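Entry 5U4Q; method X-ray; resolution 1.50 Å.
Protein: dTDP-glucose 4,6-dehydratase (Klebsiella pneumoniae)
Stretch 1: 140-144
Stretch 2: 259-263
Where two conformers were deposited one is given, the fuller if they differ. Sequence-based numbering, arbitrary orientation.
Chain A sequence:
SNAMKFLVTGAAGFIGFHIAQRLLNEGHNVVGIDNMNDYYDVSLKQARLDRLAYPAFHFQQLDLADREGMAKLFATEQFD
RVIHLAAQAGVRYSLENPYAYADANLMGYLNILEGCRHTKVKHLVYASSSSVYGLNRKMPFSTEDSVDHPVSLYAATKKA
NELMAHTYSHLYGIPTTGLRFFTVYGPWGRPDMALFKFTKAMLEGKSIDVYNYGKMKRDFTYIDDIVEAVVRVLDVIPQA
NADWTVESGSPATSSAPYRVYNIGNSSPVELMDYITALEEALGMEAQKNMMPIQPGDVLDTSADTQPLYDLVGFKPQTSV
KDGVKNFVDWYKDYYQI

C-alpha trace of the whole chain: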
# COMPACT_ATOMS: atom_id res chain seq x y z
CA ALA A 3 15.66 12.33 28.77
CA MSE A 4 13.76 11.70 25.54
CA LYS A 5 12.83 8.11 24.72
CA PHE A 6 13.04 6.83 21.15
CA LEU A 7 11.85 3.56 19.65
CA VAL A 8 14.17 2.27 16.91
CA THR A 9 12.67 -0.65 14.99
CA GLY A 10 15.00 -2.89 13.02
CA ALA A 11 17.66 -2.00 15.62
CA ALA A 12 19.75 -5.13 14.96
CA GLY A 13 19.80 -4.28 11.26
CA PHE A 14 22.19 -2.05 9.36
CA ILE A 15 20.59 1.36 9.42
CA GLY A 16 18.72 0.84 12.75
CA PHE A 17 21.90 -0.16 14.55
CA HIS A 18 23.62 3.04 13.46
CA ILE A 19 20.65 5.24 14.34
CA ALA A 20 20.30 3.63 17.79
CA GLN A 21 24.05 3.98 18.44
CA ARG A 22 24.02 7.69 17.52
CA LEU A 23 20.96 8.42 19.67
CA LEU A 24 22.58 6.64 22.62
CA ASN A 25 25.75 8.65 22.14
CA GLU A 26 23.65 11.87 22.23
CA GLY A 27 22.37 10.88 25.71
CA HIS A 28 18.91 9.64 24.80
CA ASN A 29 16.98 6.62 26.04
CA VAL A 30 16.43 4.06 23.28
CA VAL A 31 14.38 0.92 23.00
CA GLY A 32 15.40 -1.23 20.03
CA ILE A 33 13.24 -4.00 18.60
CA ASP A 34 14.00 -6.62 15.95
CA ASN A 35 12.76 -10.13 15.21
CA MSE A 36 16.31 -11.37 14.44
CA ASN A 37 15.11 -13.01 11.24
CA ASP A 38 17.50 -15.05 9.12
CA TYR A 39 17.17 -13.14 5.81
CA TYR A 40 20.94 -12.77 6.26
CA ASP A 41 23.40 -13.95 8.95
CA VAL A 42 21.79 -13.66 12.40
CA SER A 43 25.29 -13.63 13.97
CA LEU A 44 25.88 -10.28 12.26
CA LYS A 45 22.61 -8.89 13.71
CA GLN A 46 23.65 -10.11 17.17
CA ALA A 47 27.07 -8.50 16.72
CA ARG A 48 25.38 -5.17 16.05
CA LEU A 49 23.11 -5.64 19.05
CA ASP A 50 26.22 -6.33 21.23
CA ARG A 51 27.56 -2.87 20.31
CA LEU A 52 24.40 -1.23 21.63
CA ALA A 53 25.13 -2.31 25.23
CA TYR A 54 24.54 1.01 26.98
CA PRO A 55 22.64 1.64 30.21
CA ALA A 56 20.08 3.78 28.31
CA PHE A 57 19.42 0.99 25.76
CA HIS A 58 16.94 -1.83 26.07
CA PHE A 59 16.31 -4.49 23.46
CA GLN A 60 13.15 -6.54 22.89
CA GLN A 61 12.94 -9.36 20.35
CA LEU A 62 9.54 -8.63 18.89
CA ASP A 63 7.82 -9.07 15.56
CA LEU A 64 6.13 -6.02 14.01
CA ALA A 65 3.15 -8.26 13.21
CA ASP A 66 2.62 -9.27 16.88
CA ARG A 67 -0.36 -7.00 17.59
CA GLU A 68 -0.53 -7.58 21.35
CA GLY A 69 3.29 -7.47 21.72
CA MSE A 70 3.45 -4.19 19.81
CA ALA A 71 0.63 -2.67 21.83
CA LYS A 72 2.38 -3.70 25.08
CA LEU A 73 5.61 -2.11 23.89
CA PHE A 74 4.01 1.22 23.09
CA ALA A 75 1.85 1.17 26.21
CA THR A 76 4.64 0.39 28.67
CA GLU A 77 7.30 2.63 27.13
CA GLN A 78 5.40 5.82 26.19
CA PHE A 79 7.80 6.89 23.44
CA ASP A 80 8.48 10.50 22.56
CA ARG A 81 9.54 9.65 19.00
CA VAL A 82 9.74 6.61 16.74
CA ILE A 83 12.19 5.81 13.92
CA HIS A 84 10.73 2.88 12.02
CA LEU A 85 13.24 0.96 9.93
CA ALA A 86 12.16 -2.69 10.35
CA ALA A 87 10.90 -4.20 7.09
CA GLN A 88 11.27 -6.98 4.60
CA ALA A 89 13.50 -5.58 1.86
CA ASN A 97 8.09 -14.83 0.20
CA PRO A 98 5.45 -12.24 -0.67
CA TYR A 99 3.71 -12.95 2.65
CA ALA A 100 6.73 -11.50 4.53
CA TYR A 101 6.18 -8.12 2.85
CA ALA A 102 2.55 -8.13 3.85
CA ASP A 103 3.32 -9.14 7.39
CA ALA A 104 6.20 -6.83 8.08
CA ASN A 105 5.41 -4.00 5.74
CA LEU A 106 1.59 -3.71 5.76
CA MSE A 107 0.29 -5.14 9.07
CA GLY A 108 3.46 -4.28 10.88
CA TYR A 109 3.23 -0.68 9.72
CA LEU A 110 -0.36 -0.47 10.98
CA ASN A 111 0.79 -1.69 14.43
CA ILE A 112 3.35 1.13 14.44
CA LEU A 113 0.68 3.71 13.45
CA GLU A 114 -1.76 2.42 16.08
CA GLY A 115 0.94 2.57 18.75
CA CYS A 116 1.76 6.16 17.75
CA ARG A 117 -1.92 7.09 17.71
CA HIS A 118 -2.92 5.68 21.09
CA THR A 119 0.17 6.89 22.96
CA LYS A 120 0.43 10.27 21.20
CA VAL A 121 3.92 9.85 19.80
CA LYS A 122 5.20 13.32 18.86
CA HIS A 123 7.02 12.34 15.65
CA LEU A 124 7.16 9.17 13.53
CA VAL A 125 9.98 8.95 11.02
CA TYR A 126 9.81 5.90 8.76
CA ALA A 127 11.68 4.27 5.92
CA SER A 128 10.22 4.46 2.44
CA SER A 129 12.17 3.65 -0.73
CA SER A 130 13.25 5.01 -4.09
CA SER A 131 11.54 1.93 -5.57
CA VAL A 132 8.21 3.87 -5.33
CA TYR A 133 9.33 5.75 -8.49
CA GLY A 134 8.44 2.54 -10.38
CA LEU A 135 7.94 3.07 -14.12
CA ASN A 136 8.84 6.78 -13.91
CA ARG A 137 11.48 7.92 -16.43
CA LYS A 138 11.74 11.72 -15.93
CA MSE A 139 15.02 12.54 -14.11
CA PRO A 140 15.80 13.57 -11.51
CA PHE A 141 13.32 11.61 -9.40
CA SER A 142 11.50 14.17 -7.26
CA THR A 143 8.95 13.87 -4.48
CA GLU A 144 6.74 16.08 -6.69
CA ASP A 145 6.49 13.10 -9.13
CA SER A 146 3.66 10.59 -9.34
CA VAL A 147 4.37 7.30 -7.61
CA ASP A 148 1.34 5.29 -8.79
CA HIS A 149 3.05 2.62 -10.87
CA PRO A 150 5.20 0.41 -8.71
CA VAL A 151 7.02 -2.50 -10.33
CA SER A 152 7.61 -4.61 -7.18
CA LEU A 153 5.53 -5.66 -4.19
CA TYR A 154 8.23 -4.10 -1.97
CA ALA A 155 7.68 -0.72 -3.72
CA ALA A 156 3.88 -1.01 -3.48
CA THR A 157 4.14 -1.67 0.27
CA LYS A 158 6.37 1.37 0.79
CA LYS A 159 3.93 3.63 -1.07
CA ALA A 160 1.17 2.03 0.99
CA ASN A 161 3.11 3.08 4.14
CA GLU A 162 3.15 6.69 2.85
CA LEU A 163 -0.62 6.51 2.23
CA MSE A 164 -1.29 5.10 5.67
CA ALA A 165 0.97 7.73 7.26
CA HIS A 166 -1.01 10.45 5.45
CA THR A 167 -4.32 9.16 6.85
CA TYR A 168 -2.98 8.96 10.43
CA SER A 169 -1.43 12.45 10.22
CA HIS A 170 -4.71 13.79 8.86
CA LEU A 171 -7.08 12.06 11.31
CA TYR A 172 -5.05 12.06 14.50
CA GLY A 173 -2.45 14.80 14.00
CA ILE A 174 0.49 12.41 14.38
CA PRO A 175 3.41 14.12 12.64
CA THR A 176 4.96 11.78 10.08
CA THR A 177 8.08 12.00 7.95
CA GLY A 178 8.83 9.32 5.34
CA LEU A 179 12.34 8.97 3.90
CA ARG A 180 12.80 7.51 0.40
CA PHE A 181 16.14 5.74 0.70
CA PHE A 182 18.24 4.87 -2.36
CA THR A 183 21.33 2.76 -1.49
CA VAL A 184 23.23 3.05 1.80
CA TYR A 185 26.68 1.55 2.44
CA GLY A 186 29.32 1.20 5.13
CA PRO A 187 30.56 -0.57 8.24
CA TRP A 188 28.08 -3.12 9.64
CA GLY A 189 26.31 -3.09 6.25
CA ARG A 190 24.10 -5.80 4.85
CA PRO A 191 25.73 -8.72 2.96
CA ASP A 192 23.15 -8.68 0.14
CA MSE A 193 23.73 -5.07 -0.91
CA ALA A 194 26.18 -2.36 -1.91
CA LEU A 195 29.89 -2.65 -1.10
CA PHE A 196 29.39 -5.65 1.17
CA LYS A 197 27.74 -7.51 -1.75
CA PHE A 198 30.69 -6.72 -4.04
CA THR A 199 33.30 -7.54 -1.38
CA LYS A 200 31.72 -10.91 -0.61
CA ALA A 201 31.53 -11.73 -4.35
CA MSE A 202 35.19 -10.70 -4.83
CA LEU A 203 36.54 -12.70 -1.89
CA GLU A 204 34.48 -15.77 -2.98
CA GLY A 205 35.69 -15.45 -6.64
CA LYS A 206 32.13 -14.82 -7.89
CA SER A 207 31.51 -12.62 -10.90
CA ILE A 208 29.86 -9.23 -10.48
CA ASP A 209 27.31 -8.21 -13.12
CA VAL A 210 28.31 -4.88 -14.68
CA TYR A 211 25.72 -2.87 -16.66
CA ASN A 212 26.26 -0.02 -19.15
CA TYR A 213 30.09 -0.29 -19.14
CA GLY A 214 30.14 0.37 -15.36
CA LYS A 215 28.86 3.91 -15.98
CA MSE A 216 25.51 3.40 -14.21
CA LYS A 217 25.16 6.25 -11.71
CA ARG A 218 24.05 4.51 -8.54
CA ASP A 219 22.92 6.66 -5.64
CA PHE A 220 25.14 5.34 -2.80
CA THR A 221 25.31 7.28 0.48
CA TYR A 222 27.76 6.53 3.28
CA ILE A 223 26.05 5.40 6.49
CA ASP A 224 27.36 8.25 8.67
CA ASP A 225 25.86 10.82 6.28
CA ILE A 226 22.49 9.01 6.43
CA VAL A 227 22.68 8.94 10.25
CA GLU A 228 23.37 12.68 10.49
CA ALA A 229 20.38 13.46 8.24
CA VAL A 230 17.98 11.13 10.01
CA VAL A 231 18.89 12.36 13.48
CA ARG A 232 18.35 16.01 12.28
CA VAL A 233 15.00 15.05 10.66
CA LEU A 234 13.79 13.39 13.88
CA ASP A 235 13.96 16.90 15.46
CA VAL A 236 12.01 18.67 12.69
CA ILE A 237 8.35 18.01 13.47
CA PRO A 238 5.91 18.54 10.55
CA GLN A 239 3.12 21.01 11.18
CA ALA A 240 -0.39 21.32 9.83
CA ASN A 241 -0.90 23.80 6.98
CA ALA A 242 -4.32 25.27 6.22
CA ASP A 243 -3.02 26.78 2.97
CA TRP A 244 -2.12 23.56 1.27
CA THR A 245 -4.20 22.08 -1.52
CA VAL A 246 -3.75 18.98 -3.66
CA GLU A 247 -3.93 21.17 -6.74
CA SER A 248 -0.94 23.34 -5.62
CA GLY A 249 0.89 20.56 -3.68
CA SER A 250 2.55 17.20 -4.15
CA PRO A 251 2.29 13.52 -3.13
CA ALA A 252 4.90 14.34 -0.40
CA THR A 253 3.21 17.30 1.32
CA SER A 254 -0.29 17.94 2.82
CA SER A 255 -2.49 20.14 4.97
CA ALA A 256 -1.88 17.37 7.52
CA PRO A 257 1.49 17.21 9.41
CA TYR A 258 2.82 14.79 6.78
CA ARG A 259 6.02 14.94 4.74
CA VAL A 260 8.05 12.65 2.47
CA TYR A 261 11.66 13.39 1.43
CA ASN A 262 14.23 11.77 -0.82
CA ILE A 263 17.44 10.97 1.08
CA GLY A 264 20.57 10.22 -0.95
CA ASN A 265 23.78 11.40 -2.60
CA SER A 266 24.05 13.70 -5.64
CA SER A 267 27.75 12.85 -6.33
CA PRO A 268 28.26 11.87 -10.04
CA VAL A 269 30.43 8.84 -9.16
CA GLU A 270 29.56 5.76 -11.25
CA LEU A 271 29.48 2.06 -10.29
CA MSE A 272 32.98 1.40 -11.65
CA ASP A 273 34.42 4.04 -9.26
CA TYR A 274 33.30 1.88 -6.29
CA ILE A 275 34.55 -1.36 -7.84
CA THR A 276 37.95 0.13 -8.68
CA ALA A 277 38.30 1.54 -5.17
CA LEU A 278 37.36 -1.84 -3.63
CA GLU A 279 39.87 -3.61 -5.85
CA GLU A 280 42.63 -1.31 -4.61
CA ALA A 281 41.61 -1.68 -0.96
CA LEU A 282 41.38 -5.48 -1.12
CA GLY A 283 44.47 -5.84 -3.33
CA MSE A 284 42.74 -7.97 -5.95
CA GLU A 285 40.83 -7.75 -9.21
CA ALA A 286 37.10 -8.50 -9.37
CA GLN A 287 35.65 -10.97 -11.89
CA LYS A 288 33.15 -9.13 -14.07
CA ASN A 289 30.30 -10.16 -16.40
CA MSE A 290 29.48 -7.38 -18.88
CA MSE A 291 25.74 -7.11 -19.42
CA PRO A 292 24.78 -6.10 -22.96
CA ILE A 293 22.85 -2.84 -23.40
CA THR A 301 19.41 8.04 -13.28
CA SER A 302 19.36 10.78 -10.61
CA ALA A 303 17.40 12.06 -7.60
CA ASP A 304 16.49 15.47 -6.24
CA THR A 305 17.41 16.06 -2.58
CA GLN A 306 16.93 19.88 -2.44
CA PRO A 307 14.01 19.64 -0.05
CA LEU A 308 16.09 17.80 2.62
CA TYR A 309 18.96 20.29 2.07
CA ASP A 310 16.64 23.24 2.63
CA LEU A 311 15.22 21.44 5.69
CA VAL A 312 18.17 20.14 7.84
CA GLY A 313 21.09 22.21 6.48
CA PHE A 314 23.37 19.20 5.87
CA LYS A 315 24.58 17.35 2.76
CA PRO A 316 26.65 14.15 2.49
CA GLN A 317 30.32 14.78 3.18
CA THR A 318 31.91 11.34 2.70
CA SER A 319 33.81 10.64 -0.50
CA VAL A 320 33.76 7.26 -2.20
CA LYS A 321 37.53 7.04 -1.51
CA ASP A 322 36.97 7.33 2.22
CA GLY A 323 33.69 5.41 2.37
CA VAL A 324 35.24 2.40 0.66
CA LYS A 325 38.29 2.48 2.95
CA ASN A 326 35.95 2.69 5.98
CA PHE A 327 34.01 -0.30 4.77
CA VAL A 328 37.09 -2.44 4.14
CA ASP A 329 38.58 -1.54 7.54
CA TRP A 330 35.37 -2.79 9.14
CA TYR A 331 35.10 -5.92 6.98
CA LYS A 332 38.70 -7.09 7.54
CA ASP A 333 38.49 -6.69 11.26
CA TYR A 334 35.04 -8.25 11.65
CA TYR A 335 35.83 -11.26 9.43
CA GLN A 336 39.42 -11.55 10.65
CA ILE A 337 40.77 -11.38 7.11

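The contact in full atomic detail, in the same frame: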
# COMPACT_ATOMS: atom_id res chain seq x y z
N PRO A 140 15.60 14.44 -12.67
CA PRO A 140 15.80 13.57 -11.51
C PRO A 140 14.49 13.13 -10.87
O PRO A 140 13.50 13.80 -11.01
CB PRO A 140 16.49 14.50 -10.52
CG PRO A 140 15.89 15.82 -10.81
CD PRO A 140 15.80 15.86 -12.32
N PHE A 141 14.50 12.01 -10.15
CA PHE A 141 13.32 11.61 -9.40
C PHE A 141 13.08 12.63 -8.28
O PHE A 141 13.97 12.89 -7.48
CB PHE A 141 13.51 10.21 -8.76
CG PHE A 141 13.52 9.06 -9.74
CD1 PHE A 141 12.68 9.04 -10.86
CD2 PHE A 141 14.31 7.95 -9.49
CE1 PHE A 141 12.68 7.95 -11.74
CE2 PHE A 141 14.30 6.86 -10.34
CZ PHE A 141 13.48 6.85 -11.47
N SER A 142 11.86 13.17 -8.23
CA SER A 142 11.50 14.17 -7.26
C SER A 142 10.26 13.74 -6.49
O SER A 142 9.38 13.05 -7.04
CB SER A 142 11.17 15.49 -8.01
OG SER A 142 10.44 16.42 -7.22
N THR A 143 10.16 14.15 -5.23
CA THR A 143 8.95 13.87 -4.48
C THR A 143 7.70 14.59 -5.04
O THR A 143 6.57 14.35 -4.58
CB THR A 143 9.12 14.22 -3.01
OG1 THR A 143 9.53 15.57 -2.89
CG2 THR A 143 10.12 13.30 -2.33
N GLU A 144 7.89 15.48 -6.01
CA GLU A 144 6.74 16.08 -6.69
C GLU A 144 6.13 15.10 -7.72
O GLU A 144 5.00 15.33 -8.18
CB GLU A 144 7.16 17.34 -7.44
CG GLU A 144 7.60 18.48 -6.55
CD GLU A 144 8.24 19.61 -7.33
OE1 GLU A 144 8.14 19.62 -8.57
OE2 GLU A 144 8.84 20.48 -6.68
N ARG A 259 4.99 14.61 5.73
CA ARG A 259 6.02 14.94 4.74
C ARG A 259 6.77 13.70 4.30
O ARG A 259 6.95 12.77 5.09
CB ARG A 259 7.07 15.89 5.33
CG ARG A 259 6.64 17.33 5.53
CD ARG A 259 6.38 18.04 4.22
NE ARG A 259 6.15 19.46 4.46
CZ ARG A 259 5.03 19.96 4.96
NH1 ARG A 259 4.93 21.27 5.16
NH2 ARG A 259 4.01 19.17 5.25
N VAL A 260 7.22 13.72 3.04
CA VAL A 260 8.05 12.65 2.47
C VAL A 260 9.24 13.37 1.80
O VAL A 260 9.05 14.38 1.12
CB VAL A 260 7.33 11.71 1.49
CG1 VAL A 260 8.31 10.68 0.95
CG2 VAL A 260 6.13 11.04 2.16
N TYR A 261 10.45 12.87 2.04
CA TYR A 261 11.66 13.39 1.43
C TYR A 261 12.51 12.29 0.80
O TYR A 261 12.60 11.17 1.33
CB TYR A 261 12.56 14.05 2.48
CG TYR A 261 11.92 15.24 3.15
CD1 TYR A 261 11.84 16.49 2.51
CD2 TYR A 261 11.40 15.14 4.44
CE1 TYR A 261 11.22 17.56 3.13
CE2 TYR A 261 10.78 16.20 5.06
CZ TYR A 261 10.69 17.41 4.40
OH TYR A 261 10.08 18.46 5.05
N ASN A 262 13.14 12.61 -0.32
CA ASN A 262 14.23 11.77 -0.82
C ASN A 262 15.45 11.96 0.08
O ASN A 262 15.72 13.07 0.55
CB ASN A 262 14.69 12.16 -2.21
CG ASN A 262 13.72 11.78 -3.31
OD1 ASN A 262 12.98 10.81 -3.21
ND2 ASN A 262 13.80 12.50 -4.41
N ILE A 263 16.18 10.89 0.32
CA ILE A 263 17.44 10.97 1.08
C ILE A 263 18.49 10.19 0.27
O ILE A 263 18.30 9.02 -0.02
CB ILE A 263 17.26 10.48 2.52
CG1 ILE A 263 18.56 10.68 3.31
CG2 ILE A 263 16.79 9.03 2.58
CD1 ILE A 263 18.40 10.36 4.78
O HOH W 1 10.22 16.35 -0.39

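This is a small contact, 177 Å² counted over both sides, between an irregular segment and a strand more than a hundred residues later in the same chain. Two residues carry most of it: T143 on the loop and N262 on the strand, with V260 a distant third. The backbones come nearest at T143 and Y261, whose CA atoms lie 6.5 Å apart, and the T143 side chain reaches toward the strand there.

T143 covers the most surface. Its CA-to-CB bond points toward the strand, and with chi1 at 55° (p) the methyl and the hydroxyl take up different tasks. CG2 of T143 packs against the strand backbone, 3.8 Å from O of V260, 4.1 Å from C of Y261 and 3.7 Å from N of N262. CG2 of T143 also lies 3.9 Å from OD1 of N262. These are van der Waals distances, and they show the methyl resting along a run of strand main chain, with the N262 side chain beside it. The hydroxyl reaches the strand indirectly. A single water stands 2.7 Å from OG1 of T143 and 2.7 Å from O of V260, and it donates a hydrogen bond to that carbonyl. One threonine therefore offers an apolar surface to the strand and, through the water, a polar link to it.

N262 answers from the other side. Its CA-to-CB bond points toward the loop, and its rotamer (chi1 -73°, m; chi2 -29°) brings the amide to the loop backbone. ND2 of N262 donates to O of F141 at 3.1 Å, the one direct hydrogen bond across the contact. The N-H...acceptor angle of 120° makes it weak, so the short distance should not be read as a strong interaction. Both amide atoms of this buried side chain also have hydrogen-bond partners elsewhere in the structure, and the bond to F141 is thus not the amide's sole support. ND2 of N262 lies 4.0 Å from CA of S142, close along the loop main chain.

The strand's alternation sorts its residues. V260 and N262 point their CA-to-CB bonds toward the loop, while Y261 between them points away and gives up almost no surface. The closest approach of V260 is through its carbonyl; its side chain comes no nearer than 4.6 Å, from CG1 of V260 to CG2 of T143. On the loop, F141 likewise enters through its backbone carbonyl, as its side chain starts sideways and its end leads away. S142 points away as well, and its OG accepts a hydrogen bond from N of E144 at 3.0 Å and 165°, a well-aligned link from the S142 side chain to the E144 backbone, spanning T143.

The rule to take from this contact is economy: one threonine and one asparagine, each directed at the opposing main chain, join loop to strand with a methyl contact, a water bridge and a weak amide hydrogen bond.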